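Local structure of Pre-mRNA-splicing factor SAD1 (Saccharomyces cerevisiae, 4MSX) at residues S78-C83 / L123-L128; S197-I202 / L244-F249; T178-F183 / K451-D456; N380-N385 / S438-Q443. The protein promotes assembly of newly made U4 snRNA into the U4/U6 snRNP and is required for pre-mRNA splicing, as a catalytically inactive relative of the ubiquitin-specific proteases. All blocks are in the same frame, centred on the assembly; numbering follows the deposited sequence.

Interaction 1 of 4, residues S78-C83 / L123-L128; sequences SEKICC and LNLTSL
Lys80 reaches across to Thr126, and its NZ donates a hydrogen bond of 3.0 Å to Thr126 OG1; the two side chains meet nearly at right angles. The lysine chain leaves its backbone extended, then bends at CG-CD (chi3 75°), which turns the ammonium group onto the hydroxyl. Nearer the backbone, the methylenes of Lys80 pack on Leu125: Lys80 CD is 3.9 Å from Leu125 CB and Lys80 CG is 4.0 Å from Leu125 CD1, the two chains sliding past each other in opposite directions. Both segments belong to the degenerate UBP-type zinc finger, whose zinc lies about 12 Å from the Leu125 side chain. Strand 121-124 ends in an Asx turn, Asn124 OD1 accepting from Thr126 N at 2.8 Å in the carbonyl plane, widened into an Asx motif by Ser127 N, which sits above that plane. An alanine in place of the lysine would probably leave Thr126 OG1 without this donor and one flank of Leu125 less covered, though Leu125 also packs on Val91 and Tyr100.

Interaction 2 of 4, residues S197-I202 / L244-F249; sequences SVLLLI and LSVDDF
The Phe249 ring is approached obliquely by Leu199, whose CD2 stands 4.2 Å from Phe249 CE2. Elsewhere the phenylalanine packs against Arg226 and Cys230 of helix 222-234, so it sits between that helix and helix 189-203. Its CG points anti to the backbone N (chi1 175°), which swings the ring out from the first turn of helix 247-256 toward Leu199. The other branch of the leucine goes to Val246. Leu199 CD1 is 4.0 Å from Val246 CG1 and equally far from Val246 CG2, so a single methyl rests against both prongs of the valine, and the two side chains meet tip to tip. Leu199 thus spreads its fork, one methyl to the valine and one to the ring, and also packs on Leu227 of helix 222-234. The three touching residues are all buried: a face of helix 189-203 packs on the start of helix 247-256 inside the USP-type domain. Helix 189-203 probably corresponds to the thumb helix that carries the catalytic cysteine at its start in active USPs. Val246 occupies the N-cap position of helix 247-256, which places an apolar side chain right at the helix start. The outward side of the same turn is polar: Asp248 forms a salt bridge with Arg226, and Asp247 accepts a hydrogen bond from Asn188 ND2.

Interaction 3 of 4, residues T178-F183 / K451-D456; sequences TYLNGF and KWIEID
Phe183 sets its ring against Ile453, with Phe183 CD2 3.9 Å from Ile453 CG1 and just as near to its CB. Phe183 CG stands anti to its carbonyl carbon (chi1 -68°), carrying the ring toward the isoleucine, which comes in obliquely; the two side chains cross roughly at a right angle. One ring face is covered from within the same segment: Leu180 CD2 lies 3.7 Å above the plane, displaced toward the rim, and this same methyl reaches on to Ile453 CG1 at 4.3 Å. Asn181 O sits in the ring plane at the edge. Leu180 can lie over Phe183 because a type II beta turn joins them, closed by the bond from Phe183 N to Leu180 O at 2.9 Å. Gly182 takes the third place of that turn with a positive phi, where a beta carbon would collide with the carbonyl oxygen of Asn181. The turn follows strand 178-180 of a small hairpin and lays Phe183 against strand 451-456, which runs between strands 438-446 and 459-463 in the large sheet, probably part of the counterpart of the palm of active USPs. Two residues beyond Ile453, Ile455 puts CD1 3.9 Å from Phe183 C, against backbone rather than ring. On the strand's other face, Glu454 is held by salt bridges to Arg463 and Lys471.

Interaction 4 of 4, residues N380-N385 / S438-Q443; sequences NRFDRN and SHWITQ
Phe382 and Trp440 meet rim to rim: Phe382 CE2 is 3.7 Å from Trp440 CH2, each atom near the plane of the other ring, so neither ring is stacked on its partner. They come from opposite directions, the indole from strand 438-446 and the phenylalanine from the loop after strand 374-379, its CG anti to the carbonyl carbon (chi1 -64°), which aims the ring at the strand. Arg381 CB lies 4.3 Å above the centre of one face of the Phe382 ring; on the opposite face is the guanidinium of Arg384, modelled in two conformers, with Phe382 CD2 4.0 Å above its plane in one. Ser438 OG stands 3.8 Å from Phe382 CZ, approaching obliquely, and is hydrogen-bonded to His419 NE2 and to a water 2.8 Å away. The water also accepts a longer, less certain bond from Arg384 NH1. An alanine in place of the phenylalanine would probably open a gap at the CH2 end of Trp440 and leave the Arg384 guanidinium without its ring neighbour. Next to Ser438, His439 is hydrogen-bonded to Asp456 and Asp193, consistent with the His-box strand of USPs, whose matching His-Asp pair is catalytic, unlike in this inactive protein.

In the fold
Interaction 1 stands apart, a surface contact in the zinc finger held by a lysine-hydroxyl bond, whereas the others belong largely to the USP-type domain and rest on apolar packing. Interaction 2 is fully buried near the centre of the chain and joins helices; interactions 3 and 4 are partly buried and set a turn and a loop against neighbouring strands of one sheet, 451-456 and 438-446. Helix 189-203 of interaction 2 meets that sheet through Leu200, which packs on Ile455 and Thr442. Across the strand pair, a backbone hydrogen bond runs from Ile455 N to Thr442 O, 2.7 Å. One place where zinc finger and USP-type domain touch is Glu79 CG on Asp248 OD1, 3.3 Å.

Interaction 1 of 4, residues S78-C83 / L123-L128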
loop_
_atom_site.group_PDB
_atom_site.type_symbol
_atom_site.label_atom_id
_atom_site.label_comp_id
_atom_site.label_asym_id
_atom_site.label_seq_id
_atom_site.Cartn_x
_atom_site.Cartn_y
_atom_site.Cartn_z
ATOM N N SER A 78 11.244 -9.328 -7.105
ATOM C CA SER A 78 12.144 -8.731 -8.091
ATOM C C SER A 78 11.491 -8.657 -9.472
ATOM O O SER A 78 10.501 -9.352 -9.752
ATOM C CB SER A 78 13.438 -9.557 -8.178
ATOM O OG SER A 78 14.157 -9.474 -6.948
ATOM N N GLU A 79 12.053 -7.811 -10.335
ATOM C CA GLU A 79 11.610 -7.721 -11.711
ATOM C C GLU A 79 11.791 -9.151 -12.320
ATOM O O GLU A 79 12.838 -9.758 -12.168
ATOM C CB GLU A 79 12.509 -6.733 -12.505
ATOM C CG GLU A 79 11.988 -6.466 -13.907
ATOM C CD GLU A 79 12.863 -5.478 -14.730
ATOM O OE1 GLU A 79 13.893 -4.955 -14.221
ATOM O OE2 GLU A 79 12.500 -5.241 -15.916
ATOM N N LYS A 80 10.774 -9.619 -13.010
ATOM C CA LYS A 80 10.714 -10.932 -13.575
ATOM C C LYS A 80 11.425 -10.896 -14.927
ATOM O O LYS A 80 10.790 -10.901 -15.985
ATOM C CB LYS A 80 9.257 -11.308 -13.740
ATOM C CG LYS A 80 9.043 -12.754 -14.091
ATOM C CD LYS A 80 7.583 -13.055 -14.344
ATOM C CE LYS A 80 7.136 -12.518 -15.706
ATOM N NZ LYS A 80 5.773 -13.009 -16.102
ATOM N N ILE A 81 12.740 -10.800 -14.885
ATOM C CA ILE A 81 13.504 -10.936 -16.123
ATOM C C ILE A 81 14.674 -11.889 -15.927
ATOM O O ILE A 81 15.230 -11.994 -14.841
ATOM C CB ILE A 81 14.071 -9.596 -16.637
ATOM C CG1 ILE A 81 14.913 -8.921 -15.552
ATOM C CG2 ILE A 81 12.947 -8.688 -17.136
ATOM C CD1 ILE A 81 15.616 -7.644 -16.058
ATOM N N CYS A 82 15.058 -12.530 -17.024
ATOM C CA CYS A 82 16.219 -13.440 -17.057
ATOM C C CYS A 82 17.498 -12.672 -16.780
ATOM O O CYS A 82 17.756 -11.667 -17.429
ATOM C CB CYS A 82 16.275 -14.070 -18.458
ATOM S SG CYS A 82 17.853 -15.020 -18.742
ATOM N N CYS A 83 18.296 -13.078 -15.795
ATOM C CA CYS A 83 19.510 -12.331 -15.451
ATOM C C CYS A 83 20.651 -12.482 -16.497
ATOM O O CYS A 83 21.690 -11.827 -16.371
ATOM C CB CYS A 83 20.046 -12.745 -14.065
ATOM S SG CYS A 83 20.809 -14.504 -14.019
ATOM N N LEU A 123 11.235 -22.964 -10.618
ATOM C CA LEU A 123 9.832 -22.590 -10.615
ATOM C C LEU A 123 9.575 -21.746 -11.838
ATOM O O LEU A 123 10.250 -20.720 -12.057
ATOM C CB LEU A 123 9.520 -21.773 -9.317
ATOM C CG LEU A 123 8.102 -21.236 -9.282
ATOM C CD1 LEU A 123 6.980 -22.366 -9.253
ATOM C CD2 LEU A 123 7.988 -20.370 -8.053
ATOM N N ASN A 124 8.569 -22.093 -12.623
ATOM C CA ASN A 124 8.205 -21.211 -13.723
ATOM C C ASN A 124 7.450 -20.030 -13.111
ATOM O O ASN A 124 6.437 -20.274 -12.464
ATOM C CB ASN A 124 7.266 -21.926 -14.720
ATOM C CG ASN A 124 6.936 -21.072 -15.926
ATOM O OD1 ASN A 124 6.482 -19.928 -15.791
ATOM N ND2 ASN A 124 7.196 -21.602 -17.128
ATOM N N LEU A 125 7.925 -18.801 -13.296
ATOM C CA LEU A 125 7.357 -17.641 -12.565
ATOM C C LEU A 125 6.001 -17.184 -13.111
ATOM O O LEU A 125 5.322 -16.360 -12.494
ATOM C CB LEU A 125 8.322 -16.451 -12.575
ATOM C CG LEU A 125 9.564 -16.733 -11.715
ATOM C CD1 LEU A 125 10.566 -15.618 -11.835
ATOM C CD2 LEU A 125 9.168 -17.029 -10.207
ATOM N N THR A 126 5.613 -17.702 -14.269
ATOM C CA THR A 126 4.369 -17.300 -14.894
ATOM C C THR A 126 3.268 -18.325 -14.639
ATOM O O THR A 126 2.152 -17.948 -14.273
ATOM C CB THR A 126 4.547 -17.066 -16.390
ATOM O OG1 THR A 126 5.330 -15.887 -16.593
ATOM C CG2 THR A 126 3.204 -16.896 -17.054
ATOM N N SER A 127 3.578 -19.614 -14.759
ATOM C CA SER A 127 2.565 -20.647 -14.572
ATOM C C SER A 127 2.625 -21.234 -13.176
ATOM O O SER A 127 1.746 -21.993 -12.758
ATOM C CB SER A 127 2.799 -21.773 -15.586
ATOM O OG SER A 127 4.014 -22.447 -15.287
ATOM N N LEU A 128 3.679 -20.903 -12.440
ATOM C CA LEU A 128 3.882 -21.473 -11.099
ATOM C C LEU A 128 3.961 -23.027 -11.034
ATOM O O LEU A 128 3.724 -23.638 -9.981
ATOM C CB LEU A 128 2.807 -20.938 -10.137
ATOM C CG LEU A 128 2.748 -19.419 -9.988
ATOM C CD1 LEU A 128 1.755 -19.089 -8.851
ATOM C CD2 LEU A 128 4.123 -18.836 -9.686
#

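Interaction 2 of 4, residues S197-I202 / L244-F249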
loop_
_atom_site.group_PDB
_atom_site.type_symbol
_atom_site.label_atom_id
_atom_site.label_comp_id
_atom_site.label_asym_id
_atom_site.label_seq_id
_atom_site.Cartn_x
_atom_site.Cartn_y
_atom_site.Cartn_z
ATOM N N SER A 197 3.128 3.968 1.613
ATOM C CA SER A 197 2.033 4.403 2.466
ATOM C C SER A 197 0.709 4.187 1.761
ATOM O O SER A 197 -0.245 3.743 2.391
ATOM C CB SER A 197 2.156 5.887 2.914
ATOM O OG SER A 197 2.057 6.760 1.827
ATOM N N VAL A 198 0.645 4.486 0.470
ATOM C CA VAL A 198 -0.613 4.321 -0.247
ATOM C C VAL A 198 -1.008 2.809 -0.350
ATOM O O VAL A 198 -2.193 2.426 -0.169
ATOM C CB VAL A 198 -0.508 4.941 -1.666
ATOM C CG1 VAL A 198 -1.710 4.574 -2.541
ATOM C CG2 VAL A 198 -0.403 6.528 -1.553
ATOM N N LEU A 199 -0.030 1.950 -0.651
ATOM C CA LEU A 199 -0.364 0.522 -0.716
ATOM C C LEU A 199 -0.855 -0.012 0.633
ATOM O O LEU A 199 -1.755 -0.880 0.678
ATOM C CB LEU A 199 0.855 -0.300 -1.170
ATOM C CG LEU A 199 1.219 -0.014 -2.651
ATOM C CD1 LEU A 199 2.569 -0.688 -2.952
ATOM C CD2 LEU A 199 0.115 -0.520 -3.626
ATOM N N LEU A 200 -0.242 0.432 1.722
ATOM C CA LEU A 200 -0.727 0.040 3.045
ATOM C C LEU A 200 -2.175 0.559 3.291
ATOM O O LEU A 200 -3.052 -0.179 3.795
ATOM C CB LEU A 200 0.211 0.598 4.144
ATOM C CG LEU A 200 1.554 -0.162 4.253
ATOM C CD1 LEU A 200 2.558 0.628 5.119
ATOM C CD2 LEU A 200 1.362 -1.625 4.802
ATOM N N LEU A 201 -2.433 1.814 2.917
ATOM C CA LEU A 201 -3.777 2.390 3.153
ATOM C C LEU A 201 -4.810 1.568 2.438
ATOM O O LEU A 201 -5.828 1.135 3.023
ATOM C CB LEU A 201 -3.921 3.828 2.607
ATOM C CG LEU A 201 -3.135 4.910 3.317
ATOM C CD1 LEU A 201 -3.595 6.332 2.893
ATOM C CD2 LEU A 201 -3.258 4.743 4.789
ATOM N N ILE A 202 -4.588 1.316 1.166
ATOM C CA ILE A 202 -5.616 0.624 0.430
ATOM C C ILE A 202 -5.708 -0.860 0.850
ATOM O O ILE A 202 -6.807 -1.421 0.886
ATOM C CB ILE A 202 -5.459 0.796 -1.070
ATOM C CG1 ILE A 202 -6.780 0.426 -1.753
ATOM C CG2 ILE A 202 -4.256 0.004 -1.603
ATOM C CD1 ILE A 202 -6.733 0.548 -3.276
ATOM N N LEU A 244 8.769 -6.239 2.379
ATOM C CA LEU A 244 8.533 -6.463 0.970
ATOM C C LEU A 244 9.319 -5.445 0.173
ATOM O O LEU A 244 9.694 -4.415 0.719
ATOM C CB LEU A 244 7.053 -6.279 0.632
ATOM C CG LEU A 244 6.145 -7.286 1.336
ATOM C CD1 LEU A 244 4.714 -6.871 1.031
ATOM C CD2 LEU A 244 6.503 -8.712 0.788
ATOM N N SER A 245 9.508 -5.719 -1.115
ATOM C CA SER A 245 10.034 -4.682 -2.009
ATOM C C SER A 245 8.933 -4.402 -3.006
ATOM O O SER A 245 8.407 -5.353 -3.582
ATOM C CB SER A 245 11.309 -5.163 -2.762
ATOM O OG SER A 245 11.614 -4.212 -3.799
ATOM N N VAL A 246 8.590 -3.131 -3.262
ATOM C CA VAL A 246 7.725 -2.882 -4.418
ATOM C C VAL A 246 8.371 -1.982 -5.490
ATOM O O VAL A 246 7.667 -1.386 -6.307
ATOM C CB VAL A 246 6.353 -2.289 -3.974
ATOM C CG1 VAL A 246 5.552 -3.363 -3.158
ATOM C CG2 VAL A 246 6.594 -0.989 -3.157
ATOM N N ASP A 247 9.705 -1.952 -5.504
ATOM C CA ASP A 247 10.467 -1.145 -6.493
ATOM C C ASP A 247 10.028 -1.505 -7.905
ATOM O O ASP A 247 9.721 -0.628 -8.710
ATOM C CB ASP A 247 11.974 -1.390 -6.381
ATOM C CG ASP A 247 12.550 -0.927 -5.097
ATOM O OD1 ASP A 247 11.824 -0.765 -4.074
ATOM O OD2 ASP A 247 13.763 -0.675 -5.065
ATOM N N ASP A 248 9.983 -2.809 -8.227
ATOM C CA ASP A 248 9.604 -3.186 -9.587
ATOM C C ASP A 248 8.167 -2.828 -9.929
ATOM O O ASP A 248 7.879 -2.453 -11.067
ATOM C CB ASP A 248 9.726 -4.713 -9.817
ATOM C CG ASP A 248 9.288 -5.108 -11.219
ATOM O OD1 ASP A 248 9.963 -4.604 -12.173
ATOM O OD2 ASP A 248 8.285 -5.859 -11.379
ATOM N N PHE A 249 7.234 -3.017 -8.987
ATOM C CA PHE A 249 5.842 -2.626 -9.234
ATOM C C PHE A 249 5.784 -1.095 -9.567
ATOM O O PHE A 249 5.169 -0.691 -10.567
ATOM C CB PHE A 249 4.941 -2.931 -8.008
ATOM C CG PHE A 249 3.524 -2.429 -8.154
ATOM C CD1 PHE A 249 2.723 -2.899 -9.166
ATOM C CD2 PHE A 249 3.026 -1.429 -7.322
ATOM C CE1 PHE A 249 1.424 -2.442 -9.340
ATOM C CE2 PHE A 249 1.738 -0.957 -7.467
ATOM C CZ PHE A 249 0.912 -1.472 -8.472
#

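Interaction 3 of 4, residues T178-F183 / K451-D456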
loop_
_atom_site.group_PDB
_atom_site.type_symbol
_atom_site.label_atom_id
_atom_site.label_comp_id
_atom_site.label_asym_id
_atom_site.label_seq_id
_atom_site.Cartn_x
_atom_site.Cartn_y
_atom_site.Cartn_z
ATOM N N THR A 178 9.582 -11.950 14.318
ATOM C CA THR A 178 8.113 -11.980 14.407
ATOM C C THR A 178 7.554 -10.737 13.700
ATOM O O THR A 178 8.254 -9.730 13.601
ATOM C CB THR A 178 7.625 -12.045 15.892
ATOM O OG1 THR A 178 6.199 -12.271 15.947
ATOM C CG2 THR A 178 7.983 -10.762 16.607
ATOM N N TYR A 179 6.315 -10.809 13.194
ATOM C CA TYR A 179 5.692 -9.633 12.591
ATOM C C TYR A 179 4.209 -9.860 12.697
ATOM O O TYR A 179 3.769 -11.003 12.879
ATOM C CB TYR A 179 6.095 -9.434 11.121
ATOM C CG TYR A 179 5.648 -10.558 10.189
ATOM C CD1 TYR A 179 6.397 -11.726 10.065
ATOM C CD2 TYR A 179 4.474 -10.441 9.420
ATOM C CE1 TYR A 179 6.002 -12.746 9.183
ATOM C CE2 TYR A 179 4.065 -11.455 8.558
ATOM C CZ TYR A 179 4.850 -12.598 8.434
ATOM O OH TYR A 179 4.438 -13.596 7.606
ATOM N N LEU A 180 3.431 -8.775 12.638
ATOM C CA LEU A 180 1.983 -8.881 12.622
ATOM C C LEU A 180 1.564 -8.835 11.156
ATOM O O LEU A 180 1.869 -7.839 10.481
ATOM C CB LEU A 180 1.403 -7.670 13.435
ATOM C CG LEU A 180 -0.102 -7.560 13.627
ATOM C CD1 LEU A 180 -0.604 -8.743 14.455
ATOM C CD2 LEU A 180 -0.486 -6.205 14.334
ATOM N N ASN A 181 0.870 -9.852 10.639
ATOM C CA ASN A 181 0.694 -9.929 9.184
ATOM C C ASN A 181 -0.223 -8.773 8.730
ATOM O O ASN A 181 -1.118 -8.373 9.473
ATOM C CB ASN A 181 0.207 -11.293 8.669
ATOM C CG ASN A 181 -1.275 -11.602 8.998
ATOM O OD1 ASN A 181 -1.694 -11.540 10.156
ATOM N ND2 ASN A 181 -2.062 -11.895 7.979
ATOM N N GLY A 182 0.075 -8.205 7.562
ATOM C CA GLY A 182 -0.590 -6.985 7.079
ATOM C C GLY A 182 0.106 -5.722 7.564
ATOM O O GLY A 182 -0.031 -4.673 6.930
ATOM N N PHE A 183 0.832 -5.798 8.666
ATOM C CA PHE A 183 1.441 -4.596 9.267
ATOM C C PHE A 183 2.964 -4.634 9.090
ATOM O O PHE A 183 3.719 -4.662 10.070
ATOM C CB PHE A 183 1.060 -4.497 10.766
ATOM C CG PHE A 183 -0.390 -4.214 10.973
ATOM C CD1 PHE A 183 -1.349 -5.226 10.776
ATOM C CD2 PHE A 183 -0.810 -2.947 11.337
ATOM C CE1 PHE A 183 -2.694 -4.990 10.939
ATOM C CE2 PHE A 183 -2.125 -2.673 11.517
ATOM C CZ PHE A 183 -3.107 -3.726 11.308
ATOM N N LYS A 451 -3.877 -1.864 18.911
ATOM C CA LYS A 451 -2.594 -1.206 18.903
ATOM C C LYS A 451 -2.439 -0.395 17.623
ATOM O O LYS A 451 -3.009 -0.761 16.575
ATOM C CB LYS A 451 -1.459 -2.230 18.968
ATOM C CG LYS A 451 -1.561 -3.223 20.107
ATOM C CD LYS A 451 -1.073 -2.629 21.423
ATOM C CE LYS A 451 -0.882 -3.727 22.480
ATOM N NZ LYS A 451 0.086 -4.809 22.053
ATOM N N TRP A 452 -1.678 0.691 17.728
ATOM C CA TRP A 452 -1.212 1.430 16.559
ATOM C C TRP A 452 0.173 0.944 16.213
ATOM O O TRP A 452 1.077 0.905 17.067
ATOM C CB TRP A 452 -1.178 2.944 16.845
ATOM C CG TRP A 452 -2.534 3.562 16.711
ATOM C CD1 TRP A 452 -3.462 3.788 17.723
ATOM C CD2 TRP A 452 -3.144 4.001 15.503
ATOM N NE1 TRP A 452 -4.604 4.332 17.192
ATOM C CE2 TRP A 452 -4.429 4.504 15.836
ATOM C CE3 TRP A 452 -2.716 4.047 14.159
ATOM C CZ2 TRP A 452 -5.301 5.024 14.875
ATOM C CZ3 TRP A 452 -3.576 4.573 13.204
ATOM C CH2 TRP A 452 -4.856 5.066 13.568
ATOM N N ILE A 453 0.386 0.633 14.941
ATOM C CA ILE A 453 1.710 0.208 14.517
ATOM C C ILE A 453 2.202 1.222 13.511
ATOM O O ILE A 453 1.516 1.474 12.508
ATOM C CB ILE A 453 1.639 -1.155 13.798
ATOM C CG1 ILE A 453 1.001 -2.228 14.685
ATOM C CG2 ILE A 453 3.025 -1.579 13.343
ATOM C CD1 ILE A 453 1.739 -2.479 15.970
ATOM N N GLU A 454 3.388 1.767 13.759
ATOM C CA GLU A 454 3.995 2.738 12.860
ATOM C C GLU A 454 5.020 2.046 11.968
ATOM O O GLU A 454 5.970 1.443 12.445
ATOM C CB GLU A 454 4.694 3.835 13.661
ATOM C CG GLU A 454 5.516 4.802 12.807
ATOM C CD GLU A 454 6.171 5.908 13.677
ATOM O OE1 GLU A 454 5.434 6.723 14.259
ATOM O OE2 GLU A 454 7.411 5.923 13.792
ATOM N N ILE A 455 4.849 2.179 10.669
ATOM C CA ILE A 455 5.744 1.508 9.720
ATOM C C ILE A 455 6.606 2.584 9.078
ATOM O O ILE A 455 6.105 3.438 8.358
ATOM C CB ILE A 455 4.924 0.732 8.715
ATOM C CG1 ILE A 455 4.063 -0.260 9.510
ATOM C CG2 ILE A 455 5.852 0.044 7.698
ATOM C CD1 ILE A 455 2.847 -0.790 8.828
ATOM N N ASP A 456 7.898 2.540 9.357
ATOM C CA ASP A 456 8.850 3.548 8.821
ATOM C C ASP A 456 9.955 2.752 8.101
ATOM O O ASP A 456 10.799 2.130 8.736
ATOM C CB ASP A 456 9.383 4.408 9.997
ATOM C CG ASP A 456 10.474 5.408 9.577
ATOM O OD1 ASP A 456 10.818 5.499 8.365
ATOM O OD2 ASP A 456 10.962 6.123 10.485
#

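Interaction 4 of 4, residues N380-N385 / S438-Q443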
loop_
_atom_site.group_PDB
_atom_site.type_symbol
_atom_site.label_atom_id
_atom_site.label_comp_id
_atom_site.label_asym_id
_atom_site.label_seq_id
_atom_site.Cartn_x
_atom_site.Cartn_y
_atom_site.Cartn_z
ATOM N N ASN A 380 -3.806 20.269 4.072
ATOM C CA ASN A 380 -3.115 20.905 2.943
ATOM C C ASN A 380 -1.830 21.580 3.421
ATOM O O ASN A 380 -1.809 22.785 3.632
ATOM C CB ASN A 380 -4.030 21.922 2.292
ATOM C CG ASN A 380 -3.451 22.443 0.982
ATOM O OD1 ASN A 380 -2.484 21.871 0.460
ATOM N ND2 ASN A 380 -4.026 23.511 0.451
ATOM N N ARG A 381 -0.778 20.803 3.597
ATOM C CA ARG A 381 0.511 21.319 4.091
ATOM C C ARG A 381 1.305 22.155 3.077
ATOM O O ARG A 381 2.001 23.119 3.456
ATOM C CB ARG A 381 1.397 20.135 4.465
ATOM C CG ARG A 381 0.773 19.192 5.535
ATOM C CD ARG A 381 0.834 19.839 6.943
ATOM N NE ARG A 381 0.167 19.008 7.965
ATOM C CZ ARG A 381 0.014 19.396 9.233
ATOM N NH1 ARG A 381 0.440 20.618 9.635
ATOM N NH2 ARG A 381 -0.575 18.584 10.079
ATOM N N PHE A 382 1.255 21.745 1.811
ATOM C CA PHE A 382 2.196 22.269 0.803
ATOM C C PHE A 382 1.653 23.288 -0.143
ATOM O O PHE A 382 0.690 23.050 -0.855
ATOM C CB PHE A 382 2.668 21.129 -0.100
ATOM C CG PHE A 382 3.443 20.090 0.625
ATOM C CD1 PHE A 382 4.512 20.449 1.418
ATOM C CD2 PHE A 382 3.090 18.746 0.538
ATOM C CE1 PHE A 382 5.242 19.511 2.123
ATOM C CE2 PHE A 382 3.815 17.784 1.229
ATOM C CZ PHE A 382 4.884 18.170 2.042
ATOM N N ASP A 383 2.366 24.391 -0.247
ATOM C CA ASP A 383 2.082 25.338 -1.309
ATOM C C ASP A 383 3.151 25.067 -2.397
ATOM O O ASP A 383 4.257 25.607 -2.347
ATOM C CB ASP A 383 2.067 26.777 -0.737
ATOM C CG ASP A 383 1.982 27.856 -1.821
ATOM O OD1 ASP A 383 1.643 27.551 -2.993
ATOM O OD2 ASP A 383 2.243 29.018 -1.467
ATOM N N ARG A 384 2.810 24.187 -3.362
ATOM C CA ARG A 384 3.777 23.732 -4.374
ATOM C C ARG A 384 4.131 24.806 -5.388
ATOM O O ARG A 384 5.180 24.725 -6.036
ATOM C CB ARG A 384 3.254 22.524 -5.144
ATOM C CG ARG A 384 2.857 21.392 -4.271
ATOM C CD ARG A 384 4.036 20.619 -3.737
ATOM N NE ARG A 384 3.720 19.195 -3.760
ATOM C CZ ARG A 384 4.486 18.237 -3.251
ATOM N NH1 ARG A 384 5.644 18.548 -2.667
ATOM N NH2 ARG A 384 4.099 16.965 -3.369
ATOM N N ASN A 385 3.244 25.799 -5.541
ATOM C CA ASN A 385 3.530 26.955 -6.396
ATOM C C ASN A 385 4.078 28.154 -5.628
ATOM O O ASN A 385 3.621 29.274 -5.809
ATOM C CB ASN A 385 2.295 27.368 -7.187
ATOM C CG ASN A 385 1.937 26.365 -8.242
ATOM O OD1 ASN A 385 2.810 25.798 -8.931
ATOM N ND2 ASN A 385 0.650 26.108 -8.367
ATOM N N SER A 438 11.037 15.482 1.689
ATOM C CA SER A 438 9.921 14.815 2.433
ATOM C C SER A 438 10.182 13.320 2.610
ATOM O O SER A 438 10.632 12.651 1.666
ATOM C CB SER A 438 8.645 14.984 1.629
ATOM O OG SER A 438 8.221 16.354 1.580
ATOM N N HIS A 439 9.873 12.783 3.789
ATOM C CA HIS A 439 9.874 11.348 4.030
ATOM C C HIS A 439 8.477 11.031 4.606
ATOM O O HIS A 439 7.908 11.849 5.354
ATOM C CB HIS A 439 10.975 10.992 5.020
ATOM C CG HIS A 439 10.956 9.570 5.514
ATOM N ND1 HIS A 439 10.849 8.470 4.675
ATOM C CD2 HIS A 439 11.055 9.072 6.776
ATOM C CE1 HIS A 439 10.857 7.363 5.402
ATOM N NE2 HIS A 439 10.985 7.699 6.679
ATOM N N TRP A 440 7.945 9.859 4.282
ATOM C CA TRP A 440 6.532 9.546 4.629
ATOM C C TRP A 440 6.522 8.286 5.468
ATOM O O TRP A 440 7.176 7.287 5.124
ATOM C CB TRP A 440 5.719 9.338 3.322
ATOM C CG TRP A 440 5.758 10.553 2.425
ATOM C CD1 TRP A 440 6.500 10.751 1.268
ATOM C CD2 TRP A 440 5.011 11.752 2.644
ATOM N NE1 TRP A 440 6.236 12.017 0.775
ATOM C CE2 TRP A 440 5.348 12.656 1.621
ATOM C CE3 TRP A 440 4.093 12.139 3.638
ATOM C CZ2 TRP A 440 4.790 13.927 1.535
ATOM C CZ3 TRP A 440 3.518 13.392 3.559
ATOM C CH2 TRP A 440 3.876 14.291 2.512
ATOM N N ILE A 441 5.778 8.311 6.565
ATOM C CA ILE A 441 5.659 7.086 7.351
ATOM C C ILE A 441 4.187 6.844 7.642
ATOM O O ILE A 441 3.352 7.745 7.544
ATOM C CB ILE A 441 6.462 7.159 8.643
ATOM C CG1 ILE A 441 5.865 8.221 9.552
ATOM C CG2 ILE A 441 7.974 7.486 8.344
ATOM C CD1 ILE A 441 6.579 8.325 10.887
ATOM N N THR A 442 3.860 5.591 7.930
ATOM C CA THR A 442 2.433 5.198 7.939
ATOM C C THR A 442 2.138 4.560 9.268
ATOM O O THR A 442 2.857 3.660 9.691
ATOM C CB THR A 442 2.148 4.186 6.795
ATOM O OG1 THR A 442 2.623 4.760 5.576
ATOM C CG2 THR A 442 0.617 3.842 6.651
ATOM N N GLN A 443 1.071 5.022 9.932
ATOM C CA GLN A 443 0.643 4.414 11.181
ATOM C C GLN A 443 -0.689 3.749 10.936
ATOM O O GLN A 443 -1.585 4.366 10.330
ATOM C CB GLN A 443 0.440 5.517 12.246
ATOM C CG GLN A 443 1.758 6.235 12.495
ATOM C CD GLN A 443 1.623 7.497 13.350
ATOM O OE1 GLN A 443 0.554 8.138 13.401
ATOM N NE2 GLN A 443 2.739 7.888 13.990
HETATM O O HOH W 1 7.059 16.331 -0.919
#